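PDB 3H08: Rnh (Ribonuclease H), which probably cleaves the RNA strand of RNA-DNA hybrids endonucleolytically, using magnesium and leaving 5'-phosphomonoester ends. Local coordinates for residues Y8-A13 / R133-A138. The protein carries 3 engineered substitutions. Sequence-based numbering, arbitrary orientation.
Sequences YTDGAA and RADELA. Engineered in segment 8-13: Ala13 (natural residue Cys). Engineered in segment 133-138: Ala134 (natural residue Cys).
Asp10 and Asp135 both hold CG anti to the backbone N (chi1 -165° for Asp10), which sets the two side chains side by side and pointing the same way, one from the strand and one from the helix. Their carboxylate planes are turned 56° apart, and Asp10 OD1 lies 3.0 Å from Asp135 OD1. Asp10 OD2 rests against the Asp135 CB methylene at 3.3 Å. Both OD1 atoms are acceptors, a close pair of like-charged oxygens, and no hydrogen bond links the two segments. A magnesium ion is bound about 4 Å from the Asp10 side chain, too far for direct ligation. This is the acidic cluster of the RNase H active site: Asp10 is predicted to bind both metal ions and Asp135 the second, with Glu48 and Asp70 as predicted ligands of the first. Asp135 OD2 also has a salt bridge to Arg139, one turn further along the helix.

The backbones are close at the aspartates, with Asp10 CA 5.1 Å from Asp135 CA, and Ala134 and Ala138 point their methyls at the strand. The engineered Ala134 sets its CB 3.5 Å from Tyr8 O and also packs against the CB of Asp10. One turn later Ala138 CB sits 4.0 Å from Asp10 O, and it makes an apolar contact with Ala12 CB at 4.4 Å.

The segment axes approach to 6.7 Å at -36°, both running in the same general direction. Helix 129-144 packs against strand 4-13, the central strand of the five-stranded mixed sheet; this strand is hydrogen-bonded to antiparallel strand 18-28 and parallel strand 64-69, while Leu137 of the helix reaches strand 31-39.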
loop_
_atom_site.group_PDB
_atom_site.type_symbol
_atom_site.label_atom_id
_atom_site.label_comp_id
_atom_site.label_asym_id
_atom_site.label_seq_id
_atom_site.Cartn_x
_atom_site.Cartn_y
_atom_site.Cartn_z
ATOM N N TYR A 8 2.365 7.944 0.619
ATOM C CA TYR A 8 0.988 8.016 0.136
ATOM C C TYR A 8 0.814 6.932 -0.909
ATOM O O TYR A 8 1.559 6.883 -1.867
ATOM C CB TYR A 8 0.717 9.369 -0.451
ATOM C CG TYR A 8 0.952 10.506 0.500
ATOM C CD1 TYR A 8 -0.075 10.987 1.298
ATOM C CD2 TYR A 8 2.211 11.102 0.624
ATOM C CE1 TYR A 8 0.121 12.044 2.172
ATOM C CE2 TYR A 8 2.408 12.141 1.493
ATOM C CZ TYR A 8 1.368 12.602 2.285
ATOM O OH TYR A 8 1.555 13.693 3.128
ATOM N N THR A 9 -0.131 6.041 -0.698
ATOM C CA THR A 9 -0.277 4.870 -1.552
ATOM C C THR A 9 -1.689 4.794 -2.140
ATOM O O THR A 9 -2.690 5.151 -1.476
ATOM C CB THR A 9 0.062 3.568 -0.775
ATOM O OG1 THR A 9 -0.937 3.313 0.224
ATOM C CG2 THR A 9 1.412 3.661 -0.143
ATOM N N ASP A 10 -1.794 4.232 -3.346
ATOM C CA ASP A 10 -3.095 4.019 -4.002
ATOM C C ASP A 10 -3.004 2.855 -4.949
ATOM O O ASP A 10 -1.992 2.643 -5.579
ATOM C CB ASP A 10 -3.581 5.274 -4.784
ATOM C CG ASP A 10 -5.093 5.223 -5.185
ATOM O OD1 ASP A 10 -5.471 4.404 -6.080
ATOM O OD2 ASP A 10 -5.909 6.088 -4.708
ATOM N N GLY A 11 -4.108 2.134 -5.083
ATOM C CA GLY A 11 -4.210 1.115 -6.097
ATOM C C GLY A 11 -5.533 1.227 -6.806
ATOM O O GLY A 11 -6.501 1.735 -6.244
ATOM N N ALA A 12 -5.564 0.734 -8.024
ATOM C CA ALA A 12 -6.745 0.802 -8.908
ATOM C C ALA A 12 -6.810 -0.479 -9.722
ATOM O O ALA A 12 -5.803 -0.999 -10.109
ATOM C CB ALA A 12 -6.619 2.019 -9.854
ATOM N N ALA A 13 -8.008 -0.999 -9.929
ATOM C CA ALA A 13 -8.208 -2.064 -10.903
ATOM C C ALA A 13 -9.556 -1.978 -11.495
ATOM O O ALA A 13 -10.520 -1.531 -10.858
ATOM C CB ALA A 13 -8.027 -3.419 -10.303
ATOM N N ARG A 133 -1.949 12.187 -6.319
ATOM C CA ARG A 133 -0.844 11.881 -7.244
ATOM C C ARG A 133 -0.568 10.386 -7.302
ATOM O O ARG A 133 -0.370 9.831 -8.400
ATOM C CB ARG A 133 0.432 12.674 -6.873
ATOM C CG ARG A 133 1.631 12.352 -7.720
ATOM C CD ARG A 133 1.405 12.668 -9.164
ATOM N NE ARG A 133 2.637 12.490 -9.907
ATOM C CZ ARG A 133 2.712 12.336 -11.204
ATOM N NH1 ARG A 133 1.628 12.386 -11.935
ATOM N NH2 ARG A 133 3.891 12.199 -11.783
ATOM N N ALA A 134 -0.576 9.731 -6.148
ATOM C CA ALA A 134 -0.416 8.284 -6.084
ATOM C C ALA A 134 -1.496 7.571 -6.929
ATOM O O ALA A 134 -1.186 6.610 -7.671
ATOM C CB ALA A 134 -0.442 7.820 -4.635
ATOM N N ASP A 135 -2.742 8.022 -6.802
ATOM C CA ASP A 135 -3.856 7.502 -7.610
ATOM C C ASP A 135 -3.616 7.706 -9.115
ATOM O O ASP A 135 -3.819 6.781 -9.930
ATOM C CB ASP A 135 -5.136 8.167 -7.147
ATOM C CG ASP A 135 -6.370 7.686 -7.927
ATOM O OD1 ASP A 135 -6.687 6.468 -7.861
ATOM O OD2 ASP A 135 -6.971 8.500 -8.613
ATOM N N GLU A 136 -3.160 8.916 -9.497
ATOM C CA GLU A 136 -2.860 9.250 -10.874
ATOM C C GLU A 136 -1.769 8.316 -11.387
ATOM O O GLU A 136 -1.864 7.820 -12.498
ATOM C CB GLU A 136 -2.390 10.709 -10.974
ATOM C CG GLU A 136 -2.170 11.264 -12.347
ATOM C CD GLU A 136 -1.635 12.715 -12.363
ATOM O OE1 GLU A 136 -1.217 13.249 -11.289
ATOM O OE2 GLU A 136 -1.651 13.325 -13.444
ATOM N N LEU A 137 -0.752 8.060 -10.575
ATOM C CA LEU A 137 0.343 7.203 -10.981
ATOM C C LEU A 137 -0.140 5.754 -11.195
ATOM O O LEU A 137 0.259 5.087 -12.151
ATOM C CB LEU A 137 1.411 7.195 -9.893
ATOM C CG LEU A 137 2.294 8.431 -9.840
ATOM C CD1 LEU A 137 3.171 8.368 -8.619
ATOM C CD2 LEU A 137 3.104 8.551 -11.072
ATOM N N ALA A 138 -1.076 5.310 -10.368
ATOM C CA ALA A 138 -1.619 3.942 -10.516
ATOM C C ALA A 138 -2.396 3.835 -11.828
ATOM O O ALA A 138 -2.272 2.855 -12.578
ATOM C CB ALA A 138 -2.523 3.599 -9.400
#